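Side-chain contacts in SPD1 nuclease (Streptococcus pyogenes, PDB 2XGR), which is an extracellular, prophage-encoded DNase, probably a metal-dependent nuclease of the His-Me finger type: residues T43-K46 / N47-S51; Q79-D82 / R83-T86; V138-T141 / A142-T146; L167-W170 / L171-P175; I186-G189 / N190-V193. All blocks are in the same frame, centred on the assembly; numbering follows the deposited sequence.

In the fold
All five contacts are local and follow one another along the chain, so none nests in or crosses another. Contact 1 turns the chain out of edge strand 39-46 of the large antiparallel sheet, and contact 2 does the same after strand 76-80. Contact 3 leads from strand 137-139 into the short helix 142-146, and contact 4 ends the next helix, 160-173. Contact 5 turns the loop between strands 178-186 and 196-204. Two pairs meet in space. Contacts 2 and 4 bring the turn after 76-80 against the end of helix 160-173, and contacts 3 and 5 join through V138 and Y187, their centres about 15 Å apart.

Contact 1: T43-K46 / N47-S51; sequences THYK and NTVSS
Y45 and V49 meet across a single 3-10 turn, formed where strand 39-46 ends and the chain bends into the loop that leads to strand 61-64. The turn is closed by its backbone: V49 N donates to K46 O over 3.0 Å, with an N-H...O angle of 170°. The donor stands above the carbonyl plane of K46, as is usual for an i to i+3 bond.

The side chains are set round this bond. V49 points back toward the strand and crosses the Y45 side chain at about a right angle, its CG2 methyl lying 3.8 Å from Y45 CB. The methyl therefore touches the root of the tyrosine, near where the ring begins. K46 starts out beside the turn, and its CB comes within 3.6 Å of T48 OG1. A bend at its second torsion (chi2 -64°) then takes the rest of the chain away from the turn, and NZ is hydrogen-bonded to the carbonyl of S207. N47 points away from the strand segment and packs on F56 and L210, whereas V49 touches N225.

Just upstream, T43 makes an ST turn in which its OG1 accepts from Y45 N at 3.0 Å. This bond fixes the backbone from which the tyrosine departs, and the same hydroxyl also pairs with L210 O on strand 209-214. Both methyls of V49 crowd round the acceptor of the turn, with CG1 lying 3.3 Å and CG2 3.4 Å from K46 O.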
loop_
_atom_site.group_PDB
_atom_site.type_symbol
_atom_site.label_atom_id
_atom_site.label_comp_id
_atom_site.label_asym_id
_atom_site.label_seq_id
_atom_site.Cartn_x
_atom_site.Cartn_y
_atom_site.Cartn_z
ATOM N N THR A 43 -2.377 12.645 -16.834
ATOM C CA THR A 43 -1.609 12.102 -17.953
ATOM C C THR A 43 -2.384 12.177 -19.287
ATOM O O THR A 43 -1.805 11.967 -20.363
ATOM C CB THR A 43 -1.243 10.658 -17.726
ATOM O OG1 THR A 43 -2.438 9.881 -17.764
ATOM C CG2 THR A 43 -0.529 10.496 -16.368
ATOM N N HIS A 44 -3.691 12.320 -19.193
ATOM C CA HIS A 44 -4.588 12.120 -20.350
ATOM C C HIS A 44 -4.537 10.747 -21.000
ATOM O O HIS A 44 -5.034 10.582 -22.104
ATOM C CB HIS A 44 -4.384 13.264 -21.395
ATOM C CG HIS A 44 -4.513 14.616 -20.794
ATOM N ND1 HIS A 44 -5.714 15.131 -20.363
ATOM C CD2 HIS A 44 -3.576 15.533 -20.470
ATOM C CE1 HIS A 44 -5.505 16.302 -19.779
ATOM N NE2 HIS A 44 -4.219 16.577 -19.851
ATOM N N TYR A 45 -3.995 9.724 -20.322
ATOM C CA TYR A 45 -4.192 8.338 -20.770
ATOM C C TYR A 45 -5.491 7.783 -20.195
ATOM O O TYR A 45 -5.748 7.982 -19.015
ATOM C CB TYR A 45 -3.086 7.457 -20.211
ATOM C CG TYR A 45 -1.732 7.682 -20.809
ATOM C CD1 TYR A 45 -1.554 7.560 -22.204
ATOM C CD2 TYR A 45 -0.619 7.922 -20.004
ATOM C CE1 TYR A 45 -0.297 7.726 -22.790
ATOM C CE2 TYR A 45 0.656 8.110 -20.580
ATOM C CZ TYR A 45 0.803 7.986 -21.976
ATOM O OH TYR A 45 2.047 8.132 -22.569
ATOM N N LYS A 46 -6.285 7.056 -20.994
ATOM C CA LYS A 46 -7.414 6.326 -20.418
ATOM C C LYS A 46 -6.815 5.235 -19.535
ATOM O O LYS A 46 -5.750 4.715 -19.826
ATOM C CB LYS A 46 -8.299 5.683 -21.487
ATOM C CG LYS A 46 -9.149 6.684 -22.269
ATOM C CD LYS A 46 -10.179 7.414 -21.361
ATOM C CE LYS A 46 -10.562 8.803 -22.003
ATOM N NZ LYS A 46 -11.804 9.428 -21.437
ATOM N N ASN A 47 -7.530 4.879 -18.473
ATOM C CA ASN A 47 -6.996 3.865 -17.549
ATOM C C ASN A 47 -6.745 2.530 -18.269
ATOM O O ASN A 47 -5.915 1.734 -17.833
ATOM C CB ASN A 47 -7.999 3.671 -16.393
ATOM C CG ASN A 47 -9.353 3.170 -16.879
ATOM O OD1 ASN A 47 -10.260 3.976 -17.246
ATOM N ND2 ASN A 47 -9.518 1.871 -16.854
ATOM N N THR A 48 -7.462 2.264 -19.378
ATOM C CA THR A 48 -7.324 0.998 -20.083
ATOM C C THR A 48 -5.982 0.854 -20.788
ATOM O O THR A 48 -5.638 -0.246 -21.279
ATOM C CB THR A 48 -8.459 0.833 -21.160
ATOM O OG1 THR A 48 -8.569 2.069 -21.856
ATOM C CG2 THR A 48 -9.828 0.568 -20.456
ATOM N N VAL A 49 -5.173 1.908 -20.815
ATOM C CA VAL A 49 -3.842 1.733 -21.374
ATOM C C VAL A 49 -2.937 0.892 -20.500
ATOM O O VAL A 49 -1.991 0.299 -20.992
ATOM C CB VAL A 49 -3.065 3.040 -21.700
ATOM C CG1 VAL A 49 -3.935 3.988 -22.498
ATOM C CG2 VAL A 49 -2.535 3.700 -20.388
ATOM N N SER A 50 -3.254 0.825 -19.208
ATOM C CA SER A 50 -2.384 0.070 -18.283
ATOM C C SER A 50 -2.991 -1.297 -18.034
ATOM O O SER A 50 -4.194 -1.461 -18.018
ATOM C CB SER A 50 -2.327 0.801 -16.937
ATOM O OG SER A 50 -1.505 0.019 -16.052
ATOM N N SER A 51 -2.168 -2.295 -17.934
ATOM C CA SER A 51 -2.661 -3.606 -17.507
ATOM C C SER A 51 -2.440 -3.852 -16.023
ATOM O O SER A 51 -2.672 -4.949 -15.534
ATOM C CB SER A 51 -1.967 -4.713 -18.348
ATOM O OG SER A 51 -0.561 -4.766 -18.072
#

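Contact 2: Q79-D82 / R83-T86; sequences QLQD and RHET
Q81 and H84 are joined through the backbone, H84 N donating to Q81 O over 2.9 Å. One residue on, E85 N reaches D82 O at 3.2 Å and an angle of 168°. In both bonds the donor stands well above the carbonyl plane, the bent geometry of successive i to i+3 turns.

The side chains find most of their polar partners elsewhere. Q81 and R83 run side by side, and Q81 OE1 sits over one face of the guanidinium, 3.1 Å from R83 NE. The angle there is too poor for a hydrogen bond; R83 NH2 donates instead to P175 O, while Q81 NE2 makes a weak bond to D176 O. R83 CG covers the centre of one face of the H84 ring, which also meets the rings of Y60 and W178.

E85 rests its CG on L80 CD1, 3.9 Å away. E85 OE2 lies close to D168 OD1, so one of these two carboxylates may be protonated. D82 OD1 is 4.1 Å from E85 OE2, a further acid beside the pair. Together the backbone bonds make two overlapping 3-10 turns in the segment that follows strand 76-80, within the non-specific endonuclease region.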
loop_
_atom_site.group_PDB
_atom_site.type_symbol
_atom_site.label_atom_id
_atom_site.label_comp_id
_atom_site.label_asym_id
_atom_site.label_seq_id
_atom_site.Cartn_x
_atom_site.Cartn_y
_atom_site.Cartn_z
ATOM N N GLN A 79 -9.696 -0.121 -5.350
ATOM C CA GLN A 79 -9.950 1.085 -6.136
ATOM C C GLN A 79 -11.104 1.793 -5.408
ATOM O O GLN A 79 -12.161 1.180 -5.171
ATOM C CB GLN A 79 -10.243 0.694 -7.600
ATOM C CG GLN A 79 -10.266 1.949 -8.492
ATOM C CD GLN A 79 -10.496 1.620 -9.925
ATOM O OE1 GLN A 79 -11.588 1.912 -10.448
ATOM N NE2 GLN A 79 -9.500 0.981 -10.579
ATOM N N LEU A 80 -10.833 2.999 -4.888
ATOM C CA LEU A 80 -11.831 3.612 -3.963
ATOM C C LEU A 80 -11.831 5.121 -4.085
ATOM O O LEU A 80 -10.836 5.721 -4.596
ATOM C CB LEU A 80 -11.564 3.160 -2.478
ATOM C CG LEU A 80 -10.449 3.942 -1.733
ATOM C CD1 LEU A 80 -10.564 3.800 -0.199
ATOM C CD2 LEU A 80 -8.976 3.462 -2.252
ATOM N N GLN A 81 -12.904 5.734 -3.566
ATOM C CA GLN A 81 -12.898 7.163 -3.208
ATOM C C GLN A 81 -12.832 7.378 -1.719
ATOM O O GLN A 81 -13.073 6.482 -0.913
ATOM C CB GLN A 81 -14.182 7.856 -3.771
ATOM C CG GLN A 81 -14.372 7.631 -5.294
ATOM C CD GLN A 81 -15.688 8.287 -5.730
ATOM O OE1 GLN A 81 -16.729 7.932 -5.210
ATOM N NE2 GLN A 81 -15.635 9.198 -6.674
ATOM N N ASP A 82 -12.626 8.652 -1.355
ATOM C CA ASP A 82 -12.533 9.047 0.044
ATOM C C ASP A 82 -13.786 8.569 0.797
ATOM O O ASP A 82 -13.672 8.027 1.912
ATOM C CB ASP A 82 -12.467 10.565 0.147
ATOM C CG ASP A 82 -12.445 11.056 1.603
ATOM O OD1 ASP A 82 -11.497 10.812 2.317
ATOM O OD2 ASP A 82 -13.425 11.632 2.045
ATOM N N ARG A 83 -14.930 8.599 0.100
ATOM C CA ARG A 83 -16.211 8.266 0.785
ATOM C C ARG A 83 -16.309 6.825 1.220
ATOM O O ARG A 83 -17.174 6.457 2.037
ATOM C CB ARG A 83 -17.432 8.549 -0.111
ATOM C CG ARG A 83 -17.549 7.683 -1.353
ATOM C CD ARG A 83 -18.542 8.311 -2.334
ATOM N NE ARG A 83 -18.002 9.591 -2.868
ATOM C CZ ARG A 83 -18.586 10.356 -3.790
ATOM N NH1 ARG A 83 -19.786 10.032 -4.252
ATOM N NH2 ARG A 83 -17.995 11.466 -4.234
ATOM N N HIS A 84 -15.468 5.977 0.612
ATOM C CA HIS A 84 -15.554 4.542 0.888
ATOM C C HIS A 84 -14.671 4.067 2.011
ATOM O O HIS A 84 -14.720 2.877 2.339
ATOM C CB HIS A 84 -15.180 3.743 -0.320
ATOM C CG HIS A 84 -15.902 4.109 -1.570
ATOM N ND1 HIS A 84 -17.265 3.864 -1.753
ATOM C CD2 HIS A 84 -15.439 4.610 -2.741
ATOM C CE1 HIS A 84 -17.629 4.319 -2.943
ATOM N NE2 HIS A 84 -16.530 4.724 -3.583
ATOM N N GLU A 85 -13.867 4.952 2.590
ATOM C CA GLU A 85 -12.917 4.571 3.578
ATOM C C GLU A 85 -13.613 4.118 4.850
ATOM O O GLU A 85 -14.694 4.501 5.081
ATOM C CB GLU A 85 -11.980 5.738 3.952
ATOM C CG GLU A 85 -10.967 6.094 2.926
ATOM C CD GLU A 85 -9.909 7.106 3.388
ATOM O OE1 GLU A 85 -9.982 7.558 4.490
ATOM O OE2 GLU A 85 -9.079 7.502 2.595
ATOM N N THR A 86 -12.913 3.311 5.637
ATOM C CA THR A 86 -13.346 2.917 6.955
ATOM C C THR A 86 -12.588 3.703 8.045
ATOM O O THR A 86 -11.465 3.398 8.375
ATOM C CB THR A 86 -13.126 1.391 7.081
ATOM O OG1 THR A 86 -13.915 0.719 6.048
ATOM C CG2 THR A 86 -13.578 0.928 8.436
#

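Contact 3: V138-T141 / A142-T146; sequences VAMT and AWLNT
T141 and L144 are brought together by the threonine's first torsion: at chi1 67° its OG1 lies between the backbone N and the carbonyl carbon, facing the first turn of the helix. In M140, chi1 (-168°) and an extended chi2 carry CG to L144 and SD to N145, across both side chains at about a right angle; the bend at chi3 turns only the terminal methyl.

T141 OG1 accepts from L144 N over 2.9 Å, with an N-H...O angle of 157°. This is an N-cap: the hydroxyl takes up an amide that has no helical carbonyl before it. The hydroxyl is also bonded to S235 O, where it must act as the donor, so two bonds grip it. Helix 142-146, which follows strand 137-139, begins in earnest when N145 N reaches T141 O at 2.9 Å.

L144 passes across the threonine at about a right angle, its CB 3.3 Å from T141 OG1. Beyond the cap, L144 CD2 rests 3.7 Å from M140 CG. M140 SD meets the neighbouring residue, lying 3.6 Å from N145 CB. Both M140 and L144 then pack on M160 of helix 160-173, while the indole of W143 leads away and bonds through NE1 to E158 OE1.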
loop_
_atom_site.group_PDB
_atom_site.type_symbol
_atom_site.label_atom_id
_atom_site.label_comp_id
_atom_site.label_asym_id
_atom_site.label_seq_id
_atom_site.Cartn_x
_atom_site.Cartn_y
_atom_site.Cartn_z
ATOM N N VAL A 138 0.802 -9.815 5.957
ATOM C CA VAL A 138 2.134 -10.462 5.905
ATOM C C VAL A 138 2.924 -10.126 7.168
ATOM O O VAL A 138 2.751 -9.056 7.791
ATOM C CB VAL A 138 2.932 -10.033 4.650
ATOM C CG1 VAL A 138 2.178 -10.428 3.366
ATOM C CG2 VAL A 138 3.194 -8.513 4.669
ATOM N N ALA A 139 3.878 -11.001 7.518
ATOM C CA ALA A 139 4.810 -10.711 8.563
ATOM C C ALA A 139 5.565 -9.446 8.193
ATOM O O ALA A 139 6.149 -9.375 7.113
ATOM C CB ALA A 139 5.803 -11.874 8.659
ATOM N N MET A 140 5.621 -8.457 9.088
ATOM C CA MET A 140 6.146 -7.175 8.734
ATOM C C MET A 140 6.875 -6.583 9.948
ATOM O O MET A 140 6.361 -6.704 11.087
ATOM C CB MET A 140 4.931 -6.256 8.368
ATOM C CG MET A 140 5.361 -5.026 7.729
ATOM S SD MET A 140 3.886 -4.065 7.230
ATOM C CE MET A 140 3.282 -4.959 5.792
ATOM N N THR A 141 8.011 -5.938 9.712
ATOM C CA THR A 141 8.641 -5.124 10.760
ATOM C C THR A 141 7.798 -3.912 11.128
ATOM O O THR A 141 7.042 -3.389 10.314
ATOM C CB THR A 141 10.053 -4.651 10.426
ATOM O OG1 THR A 141 10.039 -3.713 9.346
ATOM C CG2 THR A 141 10.993 -5.898 10.072
ATOM N N ALA A 142 7.925 -3.485 12.391
ATOM C CA ALA A 142 7.254 -2.222 12.821
ATOM C C ALA A 142 7.799 -1.042 12.042
ATOM O O ALA A 142 7.025 -0.185 11.614
ATOM C CB ALA A 142 7.531 -2.030 14.385
ATOM N N TRP A 143 9.106 -1.063 11.729
ATOM C CA TRP A 143 9.743 -0.073 10.890
ATOM C C TRP A 143 9.024 0.039 9.531
ATOM O O TRP A 143 8.649 1.155 9.113
ATOM C CB TRP A 143 11.272 -0.418 10.702
ATOM C CG TRP A 143 12.061 0.602 9.984
ATOM C CD1 TRP A 143 12.485 0.542 8.686
ATOM C CD2 TRP A 143 12.613 1.795 10.526
ATOM N NE1 TRP A 143 13.206 1.663 8.366
ATOM C CE2 TRP A 143 13.325 2.440 9.485
ATOM C CE3 TRP A 143 12.613 2.367 11.807
ATOM C CZ2 TRP A 143 14.011 3.635 9.678
ATOM C CZ3 TRP A 143 13.312 3.550 11.992
ATOM C CH2 TRP A 143 13.957 4.184 10.932
ATOM N N LEU A 144 8.807 -1.094 8.867
ATOM C CA LEU A 144 8.132 -1.058 7.542
ATOM C C LEU A 144 6.669 -0.611 7.717
ATOM O O LEU A 144 6.116 0.132 6.908
ATOM C CB LEU A 144 8.164 -2.438 6.893
ATOM C CG LEU A 144 7.392 -2.490 5.563
ATOM C CD1 LEU A 144 7.804 -1.417 4.570
ATOM C CD2 LEU A 144 7.610 -3.893 4.971
ATOM N N ASN A 145 6.038 -1.095 8.775
ATOM C CA ASN A 145 4.608 -0.860 8.924
ATOM C C ASN A 145 4.292 0.643 9.209
ATOM O O ASN A 145 3.586 1.320 8.446
ATOM C CB ASN A 145 4.055 -1.771 10.019
ATOM C CG ASN A 145 2.537 -1.547 10.284
ATOM O OD1 ASN A 145 1.717 -1.662 9.390
ATOM N ND2 ASN A 145 2.183 -1.337 11.562
ATOM N N THR A 146 4.817 1.161 10.302
ATOM C CA THR A 146 4.526 2.581 10.622
ATOM C C THR A 146 5.788 3.441 10.713
ATOM O O THR A 146 5.676 4.638 11.096
ATOM C CB THR A 146 3.792 2.709 12.006
ATOM O OG1 THR A 146 4.539 1.956 12.976
ATOM C CG2 THR A 146 2.366 2.216 11.989
#

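Contact 4: L167-W170 / L171-P175; sequences LDSW and LALHP
W170 and H174 close the C-terminal end of helix 160-173 with both a hydrogen bond and an aromatic stack. H174 ND1 donates to W170 O over 2.9 Å, and that oxygen lies near the plane of the imidazole. H174 N also approaches W170 O, at 3.1 Å, but the angle of 120° makes this a weak bond. The main bond to the carbonyl in the last turn is therefore supplied by a side chain.

The imidazole forms an offset stack with the five-membered ring of W170, their centroids 4.2 Å apart and their planes inclined by 30°. ND1 lies over the indole face toward its rim. This placement depends on H174 chi1 (-59°), which folds the ring back over the preceding turn where the chain departs from the helix. On its benzo side the indole meets the next leucine, with W170 CZ3 3.8 Å from L171 CD2.

Backbone bonds of the i to i+4 kind, such as L171 N to L167 O at 2.8 Å, keep the last turn helical and so set the backbone from which W170 and H174 depart. Further out, W170 packs on L211 and I213 of strand 209-214, L171 rests on L179, and S169 OG is bonded to R33 O. H40 meets both aromatic rings, edge-to-face with H174.

Because ND1 is the donor to W170 O, it must carry a hydrogen. A positive charge on this imidazole, if it formed, would probably be favoured both by the carbonyl and by the indole face beneath it.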
loop_
_atom_site.group_PDB
_atom_site.type_symbol
_atom_site.label_atom_id
_atom_site.label_comp_id
_atom_site.label_asym_id
_atom_site.label_seq_id
_atom_site.Cartn_x
_atom_site.Cartn_y
_atom_site.Cartn_z
ATOM N N LEU A 167 -1.557 9.415 0.440
ATOM C CA LEU A 167 -2.601 9.003 -0.500
ATOM C C LEU A 167 -4.019 9.335 0.056
ATOM O O LEU A 167 -4.915 9.807 -0.700
ATOM C CB LEU A 167 -2.469 7.497 -0.769
ATOM C CG LEU A 167 -1.260 7.147 -1.664
ATOM C CD1 LEU A 167 -1.141 5.606 -1.603
ATOM C CD2 LEU A 167 -1.551 7.724 -3.089
ATOM N N ASP A 168 -4.169 9.163 1.369
ATOM C CA ASP A 168 -5.458 9.486 2.063
ATOM C C ASP A 168 -5.720 10.995 1.955
ATOM O O ASP A 168 -6.820 11.418 1.611
ATOM C CB ASP A 168 -5.317 9.049 3.525
ATOM C CG ASP A 168 -6.501 9.437 4.366
ATOM O OD1 ASP A 168 -7.604 9.102 3.970
ATOM O OD2 ASP A 168 -6.290 9.984 5.459
ATOM N N SER A 169 -4.676 11.784 2.118
ATOM C CA SER A 169 -4.826 13.250 1.972
ATOM C C SER A 169 -5.213 13.673 0.583
ATOM O O SER A 169 -6.122 14.472 0.407
ATOM C CB SER A 169 -3.544 13.969 2.363
ATOM O OG SER A 169 -3.747 15.362 2.156
ATOM N N TRP A 170 -4.642 13.012 -0.411
ATOM C CA TRP A 170 -4.966 13.247 -1.793
ATOM C C TRP A 170 -6.416 12.878 -2.043
ATOM O O TRP A 170 -7.151 13.628 -2.738
ATOM C CB TRP A 170 -4.025 12.424 -2.711
ATOM C CG TRP A 170 -4.276 12.711 -4.182
ATOM C CD1 TRP A 170 -3.822 13.786 -4.930
ATOM C CD2 TRP A 170 -5.149 11.987 -5.013
ATOM N NE1 TRP A 170 -4.333 13.715 -6.215
ATOM C CE2 TRP A 170 -5.143 12.605 -6.287
ATOM C CE3 TRP A 170 -5.904 10.822 -4.822
ATOM C CZ2 TRP A 170 -5.832 12.063 -7.363
ATOM C CZ3 TRP A 170 -6.595 10.287 -5.861
ATOM C CH2 TRP A 170 -6.603 10.937 -7.122
ATOM N N LEU A 171 -6.844 11.693 -1.559
ATOM C CA LEU A 171 -8.222 11.306 -1.724
ATOM C C LEU A 171 -9.183 12.312 -1.113
ATOM O O LEU A 171 -10.201 12.670 -1.752
ATOM C CB LEU A 171 -8.469 9.932 -1.082
ATOM C CG LEU A 171 -8.127 8.746 -1.911
ATOM C CD1 LEU A 171 -8.396 7.460 -1.060
ATOM C CD2 LEU A 171 -8.951 8.713 -3.291
ATOM N N ALA A 172 -8.868 12.780 0.093
ATOM C CA ALA A 172 -9.780 13.698 0.814
ATOM C C ALA A 172 -9.879 15.058 0.044
ATOM O O ALA A 172 -10.948 15.724 0.018
ATOM C CB ALA A 172 -9.262 13.955 2.205
ATOM N N LEU A 173 -8.771 15.463 -0.594
ATOM C CA LEU A 173 -8.738 16.727 -1.350
ATOM C C LEU A 173 -9.434 16.614 -2.668
ATOM O O LEU A 173 -9.762 17.628 -3.297
ATOM C CB LEU A 173 -7.282 17.150 -1.605
ATOM C CG LEU A 173 -6.630 17.714 -0.334
ATOM C CD1 LEU A 173 -5.087 17.749 -0.520
ATOM C CD2 LEU A 173 -7.216 19.135 -0.030
ATOM N N HIS A 174 -9.639 15.387 -3.148
ATOM C CA HIS A 174 -10.221 15.174 -4.469
ATOM C C HIS A 174 -11.373 14.164 -4.395
ATOM O O HIS A 174 -11.245 13.033 -4.909
ATOM C CB HIS A 174 -9.148 14.647 -5.477
ATOM C CG HIS A 174 -7.978 15.571 -5.665
ATOM N ND1 HIS A 174 -6.857 15.509 -4.867
ATOM C CD2 HIS A 174 -7.825 16.675 -6.443
ATOM C CE1 HIS A 174 -6.059 16.534 -5.140
ATOM N NE2 HIS A 174 -6.617 17.249 -6.100
ATOM N N PRO A 175 -12.463 14.504 -3.679
ATOM C CA PRO A 175 -13.466 13.516 -3.299
ATOM C C PRO A 175 -14.181 12.873 -4.478
ATOM O O PRO A 175 -14.858 11.862 -4.280
ATOM C CB PRO A 175 -14.460 14.317 -2.436
ATOM C CG PRO A 175 -14.304 15.772 -2.929
ATOM C CD PRO A 175 -12.799 15.861 -3.154
#

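Contact 5: I186-G189 / N190-V193; sequences IYSG and NEVV
S188 and E191 are the ends of a type II' beta turn in the loop between antiparallel strands 178-186 and 196-204. The turn has one direct backbone hydrogen bond, E191 N to S188 O, 3.1 Å long with an N-H...O angle of 160°. G189 holds the second position at phi 55° and psi -131°, values that suit a residue without a side chain.

A water adds a second layer of bonds. It accepts from S188 N at 3.0 Å and donates to E191 OE1 at 2.6 Å and to V193 O at 2.7 Å, which ties the incoming arm of the loop to the outgoing arm inside the bend. E191 OE1 also makes a salt bridge with R195, so one carboxylate oxygen serves both water and arginine.

Van der Waals contacts set carbon atoms against backbone oxygens and a carboxylate oxygen. The extended E191 chain lies back against the turn's own acceptor, its CB and CG both near S188 O, and E191 OE1 comes within 3.7 Å of S188 CB. The Y187 ring lies alongside the backbone of 191-193. Its CE1 edge faces V192 O at 3.6 Å, near the ring plane, and Y187 CD1 lies 3.4 Å from E191 O.

Charge enters from R72, which makes a cation-pi contact with the Y187 ring and donates through NH1 to the carbonyls of G189 and E191. The Y187 hydroxyl is bonded to A73 O. With R195 pairing its carboxylate and a water donating to the same oxygen, E191 is likely to remain ionised.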
loop_
_atom_site.group_PDB
_atom_site.type_symbol
_atom_site.label_atom_id
_atom_site.label_comp_id
_atom_site.label_asym_id
_atom_site.label_seq_id
_atom_site.Cartn_x
_atom_site.Cartn_y
_atom_site.Cartn_z
ATOM N N ILE A 186 6.806 -9.348 -1.944
ATOM C CA ILE A 186 7.782 -10.018 -2.804
ATOM C C ILE A 186 8.536 -11.053 -1.959
ATOM O O ILE A 186 9.233 -10.702 -0.992
ATOM C CB ILE A 186 8.789 -8.971 -3.378
ATOM C CG1 ILE A 186 8.085 -7.739 -4.055
ATOM C CG2 ILE A 186 9.772 -9.618 -4.394
ATOM C CD1 ILE A 186 7.174 -8.121 -5.164
ATOM N N TYR A 187 8.454 -12.338 -2.375
ATOM C CA TYR A 187 9.074 -13.416 -1.549
ATOM C C TYR A 187 10.246 -13.997 -2.346
ATOM O O TYR A 187 10.268 -13.934 -3.599
ATOM C CB TYR A 187 8.114 -14.566 -1.271
ATOM C CG TYR A 187 6.823 -14.153 -0.539
ATOM C CD1 TYR A 187 6.810 -14.026 0.851
ATOM C CD2 TYR A 187 5.661 -13.894 -1.277
ATOM C CE1 TYR A 187 5.630 -13.632 1.494
ATOM C CE2 TYR A 187 4.472 -13.540 -0.669
ATOM C CZ TYR A 187 4.476 -13.420 0.753
ATOM O OH TYR A 187 3.284 -13.064 1.385
ATOM N N SER A 188 11.159 -14.593 -1.600
ATOM C CA SER A 188 12.198 -15.417 -2.167
ATOM C C SER A 188 11.983 -16.831 -1.718
ATOM O O SER A 188 11.852 -17.102 -0.508
ATOM C CB SER A 188 13.578 -14.954 -1.666
ATOM O OG SER A 188 14.562 -16.015 -1.941
ATOM N N GLY A 189 11.940 -17.752 -2.689
ATOM C CA GLY A 189 11.921 -19.202 -2.337
ATOM C C GLY A 189 10.804 -19.594 -1.389
ATOM O O GLY A 189 9.639 -19.270 -1.645
ATOM N N ASN A 190 11.123 -20.336 -0.317
ATOM C CA ASN A 190 10.141 -20.778 0.684
ATOM C C ASN A 190 9.855 -19.784 1.834
ATOM O O ASN A 190 9.157 -20.135 2.775
ATOM C CB ASN A 190 10.663 -22.065 1.356
ATOM C CG ASN A 190 10.804 -23.190 0.374
ATOM O OD1 ASN A 190 9.933 -23.384 -0.468
ATOM N ND2 ASN A 190 11.937 -23.891 0.423
ATOM N N GLU A 191 10.459 -18.598 1.784
ATOM C CA GLU A 191 10.413 -17.686 2.913
ATOM C C GLU A 191 8.966 -17.228 3.119
ATOM O O GLU A 191 8.289 -16.847 2.151
ATOM C CB GLU A 191 11.322 -16.483 2.641
ATOM C CG GLU A 191 12.836 -16.858 2.587
ATOM C CD GLU A 191 13.686 -15.749 2.141
ATOM O OE1 GLU A 191 13.211 -14.571 2.022
ATOM O OE2 GLU A 191 14.895 -15.960 1.960
ATOM N N VAL A 192 8.557 -17.175 4.395
ATOM C CA VAL A 192 7.174 -16.807 4.666
ATOM C C VAL A 192 7.090 -15.285 4.899
ATOM O O VAL A 192 5.985 -14.753 4.888
ATOM C CB VAL A 192 6.541 -17.589 5.851
ATOM C CG1 VAL A 192 6.553 -19.099 5.563
ATOM C CG2 VAL A 192 7.258 -17.277 7.126
ATOM N N VAL A 193 8.225 -14.620 5.139
ATOM C CA VAL A 193 8.274 -13.167 5.354
ATOM C C VAL A 193 8.707 -12.592 4.027
ATOM O O VAL A 193 9.802 -12.905 3.505
ATOM C CB VAL A 193 9.384 -12.813 6.437
ATOM C CG1 VAL A 193 9.449 -11.256 6.724
ATOM C CG2 VAL A 193 9.151 -13.560 7.682
HETATM O O HOH W 1 10.986 -13.518 1.178
#